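Local coordinates for hypothetical protein (Bacteroides caccae, PDB 4M8R), which is of unknown function but joins an N-terminal immunoglobulin-like domain to a WD40-like domain of the beta-propeller kind, at residues V13-V18 with Y34-Q39; Q324-Y329 with F343-P348. All coordinates share one frame; numbering follows the deposited sequence.

Contact 1. Residues V13-V18 with Y34-Q39; sequences VTNAGV and YGDGFQ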
loop_
_atom_site.group_PDB
_atom_site.type_symbol
_atom_site.label_atom_id
_atom_site.label_comp_id
_atom_site.label_asym_id
_atom_site.label_seq_id
_atom_site.Cartn_x
_atom_site.Cartn_y
_atom_site.Cartn_z
ATOM N N VAL A 13 26.656 35.351 -0.930
ATOM C CA VAL A 13 27.779 35.529 -0.016
ATOM C C VAL A 13 29.080 35.152 -0.708
ATOM O O VAL A 13 29.113 34.255 -1.551
ATOM C CB VAL A 13 27.617 34.696 1.282
ATOM C CG1 VAL A 13 26.508 35.261 2.160
ATOM C CG2 VAL A 13 27.348 33.228 0.975
ATOM N N THR A 14 30.149 35.840 -0.333
ATOM C CA THR A 14 31.457 35.640 -0.938
ATOM C C THR A 14 32.396 34.957 0.047
ATOM O O THR A 14 32.162 34.993 1.262
ATOM C CB THR A 14 32.050 36.990 -1.349
ATOM O OG1 THR A 14 31.846 37.933 -0.289
ATOM C CG2 THR A 14 31.373 37.496 -2.616
ATOM N N ASN A 15 33.448 34.325 -0.483
ATOM C CA ASN A 15 34.425 33.591 0.330
ATOM C C ASN A 15 33.746 32.638 1.307
ATOM O O ASN A 15 34.156 32.523 2.463
ATOM C CB ASN A 15 35.313 34.563 1.100
ATOM C CG ASN A 15 35.915 35.618 0.209
ATOM O OD1 ASN A 15 35.627 36.804 0.357
ATOM N ND2 ASN A 15 36.738 35.191 -0.742
ATOM N N ALA A 16 32.706 31.962 0.830
ATOM C CA ALA A 16 31.853 31.161 1.690
ATOM C C ALA A 16 32.142 29.677 1.570
ATOM O O ALA A 16 32.771 29.224 0.620
ATOM C CB ALA A 16 30.392 31.434 1.367
ATOM N N GLY A 17 31.645 28.921 2.538
ATOM C CA GLY A 17 31.795 27.474 2.531
ATOM C C GLY A 17 31.285 26.841 3.810
ATOM O O GLY A 17 30.665 27.507 4.649
ATOM N N VAL A 18 31.563 25.551 3.952
ATOM C CA VAL A 18 31.228 24.802 5.148
ATOM C C VAL A 18 32.530 24.320 5.750
ATOM O O VAL A 18 33.334 23.701 5.069
ATOM C CB VAL A 18 30.341 23.595 4.811
ATOM C CG1 VAL A 18 29.881 22.894 6.076
ATOM C CG2 VAL A 18 29.143 24.040 3.985
ATOM N N TYR A 34 30.630 29.633 6.888
ATOM C CA TYR A 34 31.354 30.899 6.884
ATOM C C TYR A 34 31.155 31.642 5.570
ATOM O O TYR A 34 30.709 31.063 4.585
ATOM C CB TYR A 34 32.846 30.671 7.145
ATOM C CG TYR A 34 33.538 29.801 6.126
ATOM C CD1 TYR A 34 34.104 30.350 4.985
ATOM C CD2 TYR A 34 33.637 28.428 6.313
ATOM C CE1 TYR A 34 34.752 29.552 4.052
ATOM C CE2 TYR A 34 34.278 27.620 5.391
ATOM C CZ TYR A 34 34.839 28.187 4.260
ATOM O OH TYR A 34 35.476 27.385 3.345
ATOM N N GLY A 35 31.497 32.926 5.574
ATOM C CA GLY A 35 31.386 33.778 4.394
ATOM C C GLY A 35 31.137 35.231 4.755
ATOM O O GLY A 35 30.936 35.558 5.919
ATOM N N ASP A 36 31.167 36.103 3.752
ATOM C CA ASP A 36 30.900 37.529 3.939
ATOM C C ASP A 36 29.580 37.888 3.272
ATOM O O ASP A 36 29.340 37.498 2.132
ATOM C CB ASP A 36 32.030 38.367 3.333
ATOM C CG ASP A 36 33.393 38.044 3.936
ATOM O OD1 ASP A 36 33.463 37.752 5.151
ATOM O OD2 ASP A 36 34.399 38.091 3.192
ATOM N N GLY A 37 28.722 38.605 3.991
ATOM C CA GLY A 37 27.469 39.114 3.427
ATOM C C GLY A 37 26.190 38.437 3.894
ATOM O O GLY A 37 25.144 38.602 3.272
ATOM N N PHE A 38 26.248 37.687 4.991
ATOM C CA PHE A 38 25.033 37.115 5.566
ATOM C C PHE A 38 24.107 38.216 6.062
ATOM O O PHE A 38 24.558 39.319 6.386
ATOM C CB PHE A 38 25.365 36.144 6.697
ATOM C CG PHE A 38 26.050 34.895 6.229
ATOM C CD1 PHE A 38 25.311 33.810 5.776
ATOM C CD2 PHE A 38 27.433 34.808 6.226
ATOM C CE1 PHE A 38 25.945 32.659 5.339
ATOM C CE2 PHE A 38 28.067 33.660 5.791
ATOM C CZ PHE A 38 27.327 32.586 5.348
ATOM N N GLN A 39 22.811 37.908 6.117
ATOM C CA GLN A 39 21.792 38.894 6.469
ATOM C C GLN A 39 20.787 38.319 7.457
ATOM O O GLN A 39 20.586 37.107 7.512
ATOM C CB GLN A 39 21.064 39.369 5.216
ATOM C CG GLN A 39 21.982 39.962 4.160
ATOM C CD GLN A 39 21.232 40.690 3.057
ATOM O OE1 GLN A 39 20.002 40.730 3.042
ATOM N NE2 GLN A 39 21.976 41.277 2.126
#
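The ring of Tyr-34 lies flat against the backbone of Gly-17, with CA of that glycine 3.9 Å from the ring centroid and its N above the same face, displaced toward the rim. A chi1 of 61° sets CG of this tyrosine between its own backbone N and carbonyl carbon. Asn-15 O sits at the edge of the ring, near its plane, 3.3 Å from CD1 of Tyr-34. Phe-38 presents a face to Val-13, whose CG1 stands over the ring centre, 3.9 Å from the centroid and only 4° off the normal, a CH-pi contact; the backbone C of Tyr-34 and N of Gly-35 lie at the edge, in the ring plane. Val-13 and Phe-38 both rest on Leu-94 of strand 88-96, whereas Tyr-34 and Asp-36 turn to the other, exposed side. Here the immunoglobulin-like domain pairs its first strand, 16-18, antiparallel with the end of strand 30-36, at an outer edge of the sheet. Two pairs of backbone hydrogen bonds hold the register, Thr-14 with Asp-36 and Gly-17 with Tyr-34. Between them it slips by one residue, a beta bulge where the chain turns its corner at Asn-15. The bond from Asp-36 N to Thr-14 O is 2.9 Å long, and that from Gly-17 N to Tyr-34 O 3.1 Å. At the bulge Ala-16 and Gly-35 bring their CA atoms within 3.8 Å, and CA of Ala-16 also makes a CH...O contact of 3.1 Å with Tyr-34 O.

Contact 2. Residues Q324-Y329 with F343-P348; sequences QKKVGY and FRLLEP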
loop_
_atom_site.group_PDB
_atom_site.type_symbol
_atom_site.label_atom_id
_atom_site.label_comp_id
_atom_site.label_asym_id
_atom_site.label_seq_id
_atom_site.Cartn_x
_atom_site.Cartn_y
_atom_site.Cartn_z
ATOM N N GLN A 324 -9.442 -0.840 13.692
ATOM C CA GLN A 324 -10.391 -1.696 14.408
ATOM C C GLN A 324 -9.986 -1.926 15.858
ATOM O O GLN A 324 -8.835 -2.233 16.144
ATOM C CB GLN A 324 -10.561 -3.027 13.674
ATOM C CG GLN A 324 -11.403 -2.888 12.412
ATOM C CD GLN A 324 -11.073 -3.905 11.340
ATOM O OE1 GLN A 324 -11.958 -4.591 10.828
ATOM N NE2 GLN A 324 -9.797 -3.993 10.977
ATOM N N LYS A 325 -10.939 -1.774 16.772
ATOM C CA LYS A 325 -10.632 -1.806 18.199
ATOM C C LYS A 325 -11.844 -2.008 19.105
ATOM O O LYS A 325 -12.984 -1.773 18.715
ATOM C CB LYS A 325 -9.889 -0.526 18.604
ATOM C CG LYS A 325 -10.512 0.739 18.059
ATOM C CD LYS A 325 -9.635 1.969 18.228
ATOM C CE LYS A 325 -10.056 3.033 17.222
ATOM N NZ LYS A 325 -10.282 4.352 17.859
ATOM N N LYS A 326 -11.561 -2.474 20.317
ATOM C CA LYS A 326 -12.535 -2.550 21.394
ATOM C C LYS A 326 -12.065 -1.585 22.468
ATOM O O LYS A 326 -10.904 -1.622 22.864
ATOM C CB LYS A 326 -12.601 -3.971 21.954
ATOM C CG LYS A 326 -13.147 -4.989 20.965
ATOM C CD LYS A 326 -12.722 -6.405 21.322
ATOM C CE LYS A 326 -13.108 -7.402 20.236
ATOM N NZ LYS A 326 -14.575 -7.647 20.173
ATOM N N VAL A 327 -12.954 -0.708 22.922
ATOM C CA VAL A 327 -12.595 0.288 23.927
ATOM C C VAL A 327 -13.474 0.175 25.155
ATOM O O VAL A 327 -14.582 -0.353 25.100
ATOM C CB VAL A 327 -12.682 1.727 23.375
ATOM C CG1 VAL A 327 -11.968 1.819 22.033
ATOM C CG2 VAL A 327 -14.126 2.183 23.247
ATOM N N GLY A 328 -12.969 0.701 26.263
ATOM C CA GLY A 328 -13.720 0.699 27.498
ATOM C C GLY A 328 -13.058 1.468 28.615
ATOM O O GLY A 328 -12.138 2.258 28.391
ATOM N N TYR A 329 -13.552 1.218 29.824
ATOM C CA TYR A 329 -13.102 1.882 31.032
ATOM C C TYR A 329 -12.613 0.850 32.045
ATOM O O TYR A 329 -13.279 -0.164 32.275
ATOM C CB TYR A 329 -14.265 2.646 31.655
ATOM C CG TYR A 329 -14.616 3.966 30.997
ATOM C CD1 TYR A 329 -13.770 5.065 31.099
ATOM C CD2 TYR A 329 -15.828 4.134 30.328
ATOM C CE1 TYR A 329 -14.100 6.282 30.527
ATOM C CE2 TYR A 329 -16.167 5.350 29.755
ATOM C CZ TYR A 329 -15.300 6.420 29.859
ATOM O OH TYR A 329 -15.632 7.635 29.297
ATOM N N PHE A 343 -12.295 -4.283 34.288
ATOM C CA PHE A 343 -12.155 -3.830 32.907
ATOM C C PHE A 343 -13.435 -4.151 32.144
ATOM O O PHE A 343 -13.790 -5.318 31.976
ATOM C CB PHE A 343 -10.963 -4.508 32.242
ATOM C CG PHE A 343 -9.646 -4.193 32.894
ATOM C CD1 PHE A 343 -9.256 -4.853 34.048
ATOM C CD2 PHE A 343 -8.797 -3.236 32.354
ATOM C CE1 PHE A 343 -8.044 -4.564 34.655
ATOM C CE2 PHE A 343 -7.585 -2.942 32.954
ATOM C CZ PHE A 343 -7.207 -3.609 34.106
ATOM N N ARG A 344 -14.120 -3.103 31.691
ATOM C CA ARG A 344 -15.436 -3.227 31.077
ATOM C C ARG A 344 -15.489 -2.461 29.757
ATOM O O ARG A 344 -15.165 -1.268 29.708
ATOM C CB ARG A 344 -16.492 -2.692 32.042
ATOM C CG ARG A 344 -16.545 -3.466 33.357
ATOM C CD ARG A 344 -17.391 -2.785 34.416
ATOM N NE ARG A 344 -18.820 -2.930 34.072
ATOM C CZ ARG A 344 -19.832 -2.427 34.770
ATOM N NH1 ARG A 344 -19.611 -1.692 35.856
ATOM N NH2 ARG A 344 -21.080 -2.645 34.359
ATOM N N LEU A 345 -15.883 -3.147 28.686
ATOM C CA LEU A 345 -15.994 -2.512 27.377
ATOM C C LEU A 345 -17.198 -1.591 27.327
ATOM O O LEU A 345 -18.200 -1.832 27.994
ATOM C CB LEU A 345 -16.118 -3.555 26.263
ATOM C CG LEU A 345 -14.939 -4.500 26.033
ATOM C CD1 LEU A 345 -15.199 -5.344 24.797
ATOM C CD2 LEU A 345 -13.627 -3.743 25.879
ATOM N N LEU A 346 -17.075 -0.517 26.552
ATOM C CA LEU A 346 -18.201 0.344 26.234
ATOM C C LEU A 346 -18.665 -0.021 24.831
ATOM O O LEU A 346 -17.929 0.173 23.861
ATOM C CB LEU A 346 -17.795 1.818 26.308
ATOM C CG LEU A 346 -18.931 2.832 26.160
ATOM C CD1 LEU A 346 -19.946 2.674 27.281
ATOM C CD2 LEU A 346 -18.374 4.246 26.138
ATOM N N GLU A 347 -19.872 -0.577 24.742
ATOM C CA GLU A 347 -20.441 -1.035 23.479
ATOM C C GLU A 347 -21.916 -0.642 23.402
ATOM O O GLU A 347 -22.546 -0.385 24.429
ATOM C CB GLU A 347 -20.301 -2.556 23.353
ATOM C CG GLU A 347 -18.866 -3.038 23.163
ATOM C CD GLU A 347 -18.739 -4.553 23.074
ATOM O OE1 GLU A 347 -19.700 -5.272 23.424
ATOM O OE2 GLU A 347 -17.660 -5.031 22.660
ATOM N N PRO A 348 -22.471 -0.577 22.181
ATOM C CA PRO A 348 -23.895 -0.280 22.029
ATOM C C PRO A 348 -24.760 -1.488 22.380
ATOM O O PRO A 348 -24.388 -2.623 22.071
ATOM C CB PRO A 348 -24.021 0.068 20.545
ATOM C CG PRO A 348 -22.905 -0.666 19.883
ATOM C CD PRO A 348 -21.785 -0.699 20.880
#
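Leu-345 carries CG anti to its carbonyl carbon, beside the backbone N (chi1 -64°). Its methyls touch the opposing strand: CD2 stands 3.6 Å from Val-327 O, and CD1 lies 4.1 Å from Lys-326 CB. Leu-346, by contrast, has CG anti to its backbone N (chi1 -173°). CD2 of Leu-346 meets the Tyr-329 ring obliquely, 4.4 Å from CE2, in a loose apolar contact. Leu-346, Val-327 and Tyr-329 all pack on Leu-272 of strand 270-276, while Leu-345 touches Phe-307 and Trp-400. Gly-328 faces Leu-345 in a non-hydrogen-bonded pair, their CA atoms 3.9 Å apart, and the backbones meet there directly because the glycine has no side chain to interpose. Strands 325-333 and 340-348 form the central antiparallel hairpin of a four-stranded sheet, as in a blade of a beta-propeller, though the N-to-C directions of the two short segments make 118°, well short of a straight antiparallel pairing. Three backbone bonds join them: Leu-346 N to Val-327 O, 2.9 Å, Tyr-329 N to Arg-344 O, 3.0 Å, and Arg-344 N to Tyr-329 O, 3.1 Å. Val-327 O and Arg-344 O each also take a CH...O contact, from CA of Leu-345 and of Gly-328 respectively. The hairpin thus satisfies part of its backbone polarity, and flanking strands 303-310 and 355-364 take more; Val-327, Leu-345 and Leu-346 meet neighbouring strands by apolar contact, to which Tyr-329 OH and Arg-344 NE add hydrogen bonds to the backbone oxygens of Leu-273 and Gln-358.

From the N terminus, contact 1 comes first: the chain leaves 13-18, passes through the short strand 24-25 at the far edge of its sheet, and returns along 30-36, closing a loop of 15 residues inside the immunoglobulin-like domain. After the rest of that domain, it enters the WD40-like domain and runs through several sheets before contact 2 closes a hairpin, 13 residues lying between 324-329 and 343-348. The two loops are in series, neither nested nor crossed. The centres of contact 1 and contact 2 are about 61 Å apart, on opposite sides of the chain's centre. Contact 1 pairs a strand at the edge of the sheet within this chain with strand 30-36; contact 2 pairs the middle strands of a four-stranded sheet in the other domain.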